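Local coordinates for outer membrane protein assembly factor BamA (Haemophilus ducreyi, PDB 4K3C) that probably serves as the membrane-embedded core of the Bam complex, helping to fold and insert beta-barrel proteins into the outer membrane, at residues Arg198-Thr210 and Leu221-Arg235. Numbering follows the deposited sequence.
Sequences RNTDSTNVNLSYT and LGGNIFYEDYDNSAR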
loop_
_atom_site.group_PDB
_atom_site.type_symbol
_atom_site.label_atom_id
_atom_site.label_comp_id
_atom_site.label_asym_id
_atom_site.label_seq_id
_atom_site.Cartn_x
_atom_site.Cartn_y
_atom_site.Cartn_z
ATOM N N ARG A 198 17.026 -11.130 -4.032
ATOM C CA ARG A 198 18.386 -11.053 -3.506
ATOM C C ARG A 198 18.851 -9.618 -3.261
ATOM O O ARG A 198 18.847 -8.809 -4.182
ATOM C CB ARG A 198 19.345 -11.723 -4.491
ATOM C CG ARG A 198 20.804 -11.746 -4.065
ATOM C CD ARG A 198 21.626 -10.587 -4.689
ATOM N NE ARG A 198 23.047 -10.643 -4.314
ATOM C CZ ARG A 198 23.808 -9.585 -4.047
ATOM N NH1 ARG A 198 23.308 -8.354 -4.105
ATOM N NH2 ARG A 198 25.074 -9.757 -3.711
ATOM N N ASN A 199 19.248 -9.326 -2.020
ATOM C CA ASN A 199 19.970 -8.106 -1.614
ATOM C C ASN A 199 21.405 -8.525 -1.489
ATOM O O ASN A 199 21.722 -9.673 -1.748
ATOM C CB ASN A 199 19.559 -7.665 -0.199
ATOM C CG ASN A 199 18.304 -6.871 -0.182
ATOM O OD1 ASN A 199 18.097 -6.018 -1.040
ATOM N ND2 ASN A 199 17.441 -7.137 0.798
ATOM N N THR A 200 22.264 -7.621 -1.028
ATOM C CA THR A 200 23.576 -8.028 -0.532
ATOM C C THR A 200 23.409 -8.614 0.858
ATOM O O THR A 200 24.274 -9.358 1.327
ATOM C CB THR A 200 24.581 -6.863 -0.449
ATOM O OG1 THR A 200 23.875 -5.637 -0.206
ATOM C CG2 THR A 200 25.392 -6.756 -1.740
ATOM N N ASP A 201 22.295 -8.281 1.509
ATOM C CA ASP A 201 22.064 -8.676 2.898
ATOM C C ASP A 201 21.266 -9.970 3.031
ATOM O O ASP A 201 21.467 -10.735 3.986
ATOM C CB ASP A 201 21.401 -7.551 3.710
ATOM C CG ASP A 201 22.389 -6.483 4.148
ATOM O OD1 ASP A 201 23.349 -6.810 4.877
ATOM O OD2 ASP A 201 22.200 -5.310 3.775
ATOM N N SER A 202 20.365 -10.222 2.087
ATOM C CA SER A 202 19.635 -11.490 2.112
ATOM C C SER A 202 19.179 -12.050 0.760
ATOM O O SER A 202 19.231 -11.391 -0.273
ATOM C CB SER A 202 18.437 -11.409 3.076
ATOM O OG SER A 202 17.646 -10.264 2.826
ATOM N N THR A 203 18.752 -13.303 0.792
ATOM C CA THR A 203 17.910 -13.836 -0.256
ATOM C C THR A 203 16.635 -14.301 0.439
ATOM O O THR A 203 16.693 -14.892 1.514
ATOM C CB THR A 203 18.570 -15.008 -0.987
ATOM O OG1 THR A 203 18.831 -16.050 -0.050
ATOM C CG2 THR A 203 19.883 -14.583 -1.618
ATOM N N ASN A 204 15.483 -14.013 -0.145
ATOM C CA ASN A 204 14.242 -14.353 0.516
ATOM C C ASN A 204 13.301 -15.009 -0.464
ATOM O O ASN A 204 12.958 -14.441 -1.488
ATOM C CB ASN A 204 13.579 -13.111 1.106
ATOM C CG ASN A 204 14.563 -11.965 1.346
ATOM O OD1 ASN A 204 14.913 -11.662 2.490
ATOM N ND2 ASN A 204 14.997 -11.309 0.265
ATOM N N VAL A 205 12.895 -16.222 -0.149
ATOM C CA VAL A 205 11.905 -16.912 -0.939
ATOM C C VAL A 205 10.606 -16.877 -0.159
ATOM O O VAL A 205 10.600 -16.836 1.066
ATOM C CB VAL A 205 12.331 -18.359 -1.208
ATOM C CG1 VAL A 205 11.312 -19.092 -2.086
ATOM C CG2 VAL A 205 13.672 -18.347 -1.854
ATOM N N ASN A 206 9.501 -16.930 -0.877
ATOM C CA ASN A 206 8.245 -16.584 -0.303
ATOM C C ASN A 206 7.119 -17.253 -1.075
ATOM O O ASN A 206 6.953 -17.001 -2.281
ATOM C CB ASN A 206 8.126 -15.079 -0.448
ATOM C CG ASN A 206 6.813 -14.570 0.007
ATOM O OD1 ASN A 206 6.387 -14.857 1.127
ATOM N ND2 ASN A 206 6.135 -13.820 -0.856
ATOM N N LEU A 207 6.353 -18.124 -0.419
ATOM C CA LEU A 207 5.103 -18.592 -1.022
ATOM C C LEU A 207 3.953 -17.901 -0.335
ATOM O O LEU A 207 3.935 -17.791 0.891
ATOM C CB LEU A 207 4.929 -20.093 -0.879
ATOM C CG LEU A 207 3.785 -20.607 -1.761
ATOM C CD1 LEU A 207 4.146 -21.941 -2.380
ATOM C CD2 LEU A 207 2.495 -20.735 -0.970
ATOM N N SER A 208 2.978 -17.444 -1.107
ATOM C CA SER A 208 1.900 -16.649 -0.520
ATOM C C SER A 208 0.566 -16.962 -1.177
ATOM O O SER A 208 0.487 -17.103 -2.408
ATOM C CB SER A 208 2.196 -15.156 -0.665
ATOM O OG SER A 208 2.092 -14.756 -2.024
ATOM N N TYR A 209 -0.477 -17.076 -0.349
ATOM C CA TYR A 209 -1.832 -17.268 -0.851
ATOM C C TYR A 209 -2.783 -16.152 -0.395
ATOM O O TYR A 209 -2.914 -15.889 0.783
ATOM C CB TYR A 209 -2.372 -18.651 -0.457
ATOM C CG TYR A 209 -3.788 -18.914 -0.939
ATOM C CD1 TYR A 209 -4.063 -19.132 -2.286
ATOM C CD2 TYR A 209 -4.844 -18.926 -0.051
ATOM C CE1 TYR A 209 -5.373 -19.366 -2.729
ATOM C CE2 TYR A 209 -6.143 -19.149 -0.480
ATOM C CZ TYR A 209 -6.406 -19.374 -1.816
ATOM O OH TYR A 209 -7.717 -19.589 -2.201
ATOM N N THR A 210 -3.471 -15.522 -1.334
ATOM C CA THR A 210 -4.348 -14.414 -0.994
ATOM C C THR A 210 -5.821 -14.648 -1.345
ATOM O O THR A 210 -6.179 -14.756 -2.513
ATOM C CB THR A 210 -3.891 -13.132 -1.717
ATOM O OG1 THR A 210 -2.460 -13.097 -1.776
ATOM C CG2 THR A 210 -4.392 -11.916 -0.988
ATOM N N LEU A 221 -7.987 -12.861 3.587
ATOM C CA LEU A 221 -7.169 -13.792 4.344
ATOM C C LEU A 221 -5.911 -14.076 3.567
ATOM O O LEU A 221 -5.959 -14.693 2.521
ATOM C CB LEU A 221 -7.914 -15.100 4.604
ATOM C CG LEU A 221 -7.534 -15.900 5.855
ATOM C CD1 LEU A 221 -7.206 -17.352 5.504
ATOM C CD2 LEU A 221 -6.387 -15.223 6.627
ATOM N N GLY A 222 -4.784 -13.607 4.080
ATOM C CA GLY A 222 -3.501 -13.852 3.460
ATOM C C GLY A 222 -2.725 -14.948 4.169
ATOM O O GLY A 222 -2.645 -14.993 5.397
ATOM N N GLY A 223 -2.141 -15.848 3.392
ATOM C CA GLY A 223 -1.230 -16.832 3.941
ATOM C C GLY A 223 0.152 -16.636 3.360
ATOM O O GLY A 223 0.293 -16.281 2.190
ATOM N N ASN A 224 1.175 -16.856 4.171
ATOM C CA ASN A 224 2.510 -16.692 3.679
ATOM C C ASN A 224 3.431 -17.680 4.337
ATOM O O ASN A 224 3.323 -17.900 5.530
ATOM C CB ASN A 224 2.973 -15.262 3.937
ATOM C CG ASN A 224 4.242 -14.903 3.172
ATOM O OD1 ASN A 224 5.322 -14.791 3.755
ATOM N ND2 ASN A 224 4.114 -14.719 1.863
ATOM N N ILE A 225 4.312 -18.293 3.556
ATOM C CA ILE A 225 5.344 -19.160 4.074
ATOM C C ILE A 225 6.622 -18.669 3.444
ATOM O O ILE A 225 6.670 -18.435 2.238
ATOM C CB ILE A 225 5.176 -20.580 3.576
ATOM C CG1 ILE A 225 3.777 -21.104 3.873
ATOM C CG2 ILE A 225 6.267 -21.490 4.157
ATOM C CD1 ILE A 225 3.501 -22.434 3.164
ATOM N N PHE A 226 7.679 -18.548 4.231
ATOM C CA PHE A 226 8.851 -17.850 3.752
ATOM C C PHE A 226 10.120 -18.342 4.393
ATOM O O PHE A 226 10.127 -18.845 5.523
ATOM C CB PHE A 226 8.720 -16.347 4.034
ATOM C CG PHE A 226 8.665 -16.013 5.496
ATOM C CD1 PHE A 226 7.445 -15.987 6.168
ATOM C CD2 PHE A 226 9.830 -15.731 6.202
ATOM C CE1 PHE A 226 7.382 -15.697 7.525
ATOM C CE2 PHE A 226 9.776 -15.436 7.562
ATOM C CZ PHE A 226 8.548 -15.420 8.226
ATOM N N TYR A 227 11.202 -18.131 3.661
ATOM C CA TYR A 227 12.533 -18.419 4.127
ATOM C C TYR A 227 13.395 -17.179 3.836
ATOM O O TYR A 227 13.307 -16.583 2.765
ATOM C CB TYR A 227 13.024 -19.678 3.407
ATOM C CG TYR A 227 14.515 -19.895 3.370
ATOM C CD1 TYR A 227 15.246 -20.060 4.538
ATOM C CD2 TYR A 227 15.184 -19.974 2.164
ATOM C CE1 TYR A 227 16.608 -20.279 4.506
ATOM C CE2 TYR A 227 16.544 -20.185 2.117
ATOM C CZ TYR A 227 17.254 -20.339 3.292
ATOM O OH TYR A 227 18.616 -20.560 3.246
ATOM N N GLU A 228 14.187 -16.748 4.806
ATOM C CA GLU A 228 15.116 -15.665 4.559
ATOM C C GLU A 228 16.491 -16.106 5.006
ATOM O O GLU A 228 16.649 -16.654 6.092
ATOM C CB GLU A 228 14.723 -14.373 5.285
ATOM C CG GLU A 228 15.809 -13.276 5.180
ATOM C CD GLU A 228 15.452 -11.962 5.878
ATOM O OE1 GLU A 228 15.716 -10.879 5.304
ATOM O OE2 GLU A 228 14.927 -12.007 7.008
ATOM N N ASP A 229 17.484 -15.877 4.152
ATOM C CA ASP A 229 18.876 -16.110 4.502
ATOM C C ASP A 229 19.609 -14.785 4.571
ATOM O O ASP A 229 20.061 -14.285 3.546
ATOM C CB ASP A 229 19.546 -17.021 3.479
ATOM C CG ASP A 229 20.911 -17.499 3.937
ATOM O OD1 ASP A 229 21.093 -17.677 5.160
ATOM O OD2 ASP A 229 21.803 -17.695 3.080
ATOM N N TYR A 230 19.715 -14.230 5.783
ATOM C CA TYR A 230 20.347 -12.923 6.048
ATOM C C TYR A 230 21.826 -13.056 6.374
ATOM O O TYR A 230 22.233 -13.958 7.117
ATOM C CB TYR A 230 19.655 -12.244 7.220
ATOM C CG TYR A 230 20.091 -10.839 7.492
ATOM C CD1 TYR A 230 19.650 -9.800 6.699
ATOM C CD2 TYR A 230 20.919 -10.533 8.570
ATOM C CE1 TYR A 230 20.039 -8.481 6.950
ATOM C CE2 TYR A 230 21.308 -9.214 8.838
ATOM C CZ TYR A 230 20.860 -8.195 8.019
ATOM O OH TYR A 230 21.228 -6.887 8.240
ATOM N N ASP A 231 22.629 -12.162 5.806
ATOM C CA ASP A 231 24.062 -12.152 6.061
ATOM C C ASP A 231 24.615 -10.778 5.809
ATOM O O ASP A 231 24.659 -10.294 4.692
ATOM C CB ASP A 231 24.803 -13.164 5.206
ATOM C CG ASP A 231 26.305 -13.164 5.469
ATOM O OD1 ASP A 231 26.804 -12.259 6.184
ATOM O OD2 ASP A 231 26.990 -14.075 4.944
ATOM N N ASN A 232 25.158 -10.232 6.873
ATOM C CA ASN A 232 25.266 -8.810 7.090
ATOM C C ASN A 232 26.730 -8.367 6.970
ATOM O O ASN A 232 27.061 -7.188 7.098
ATOM C CB ASN A 232 24.714 -8.607 8.497
ATOM C CG ASN A 232 24.882 -7.241 8.998
ATOM O OD1 ASN A 232 25.741 -6.989 9.841
ATOM N ND2 ASN A 232 24.049 -6.325 8.514
ATOM N N SER A 233 27.592 -9.337 6.672
ATOM C CA SER A 233 29.033 -9.223 6.889
ATOM C C SER A 233 29.741 -8.078 6.168
ATOM O O SER A 233 30.856 -7.704 6.539
ATOM C CB SER A 233 29.706 -10.547 6.545
ATOM O OG SER A 233 28.936 -11.639 7.017
ATOM N N ALA A 234 29.112 -7.510 5.151
ATOM C CA ALA A 234 29.766 -6.433 4.415
ATOM C C ALA A 234 29.149 -5.072 4.741
ATOM O O ALA A 234 28.192 -4.671 4.081
ATOM C CB ALA A 234 29.690 -6.706 2.923
ATOM N N ARG A 235 29.695 -4.364 5.737
ATOM C CA ARG A 235 29.112 -3.090 6.145
ATOM C C ARG A 235 29.840 -2.158 7.175
ATOM O O ARG A 235 30.972 -1.685 6.969
ATOM C CB ARG A 235 27.656 -3.333 6.586
ATOM C CG ARG A 235 26.673 -2.399 5.877
ATOM C CD ARG A 235 25.194 -2.759 5.994
ATOM N NE ARG A 235 24.403 -1.758 5.270
ATOM C CZ ARG A 235 23.475 -2.041 4.360
ATOM N NH1 ARG A 235 23.200 -3.306 4.070
ATOM N NH2 ARG A 235 22.814 -1.062 3.748
#
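Val205 and Tyr227 face each other as a hydrogen-bonded pair between two neighbouring antiparallel strands, 202-210 and 221-231, in the transmembrane beta-barrel of this Omp85-family protein. Tyr227 N donates a hydrogen bond to Val205 O at 3.0 Å, and Val205 N returns a bond to Tyr227 O. Matching two-way bonds join Thr203 to Asp229, Leu207 to Ile225 and Tyr209 to Gly223; Asp231 N extends the series to Asp201 O, 2.6 Å away. The residues between these pairs add CA-H...O contacts, such as Ser208 CA to Gly223 O at 3.2 Å.

The two faces differ in chemistry. One carries Val205, Leu207, Tyr209, Ile225 and Tyr227, apolar and aromatic groups on the barrel surface, consistent with a wall facing lipid. Leu207 and Ile225 approach here through their beta carbons, CB to CB 4.5 Å, while Gly223 adds no side chain beside Tyr209. Toward the Asp201 end the same face turns polar with Thr203 and Asp229, whose side chains lie side by side.

The other face, lined by Ser202, Asn206, Ser208, Asn224 and Glu228, is mostly polar, consistent with a hydrated barrel interior. Asn206 and Asn224 cross nearly at right angles, their amide planes 40° apart, and Asn224 ND2 donates to Asn206 OD1, although the modelled separation is too short to be taken literally. Glu228, with CG anti to the backbone N (chi1 172°) and an extended chain, brings OE1 to 3.2 Å from Ser202 OG, while OE2 makes a salt bridge to Arg243 on the next strand.

Near the end of the pairing, Asp201 and Tyr230 run side by side, carboxylate and ring planes 20° apart. The ring edge meets Ser202 CB, and Tyr230 CE1 lies 3.6 Å from Asp201 CB.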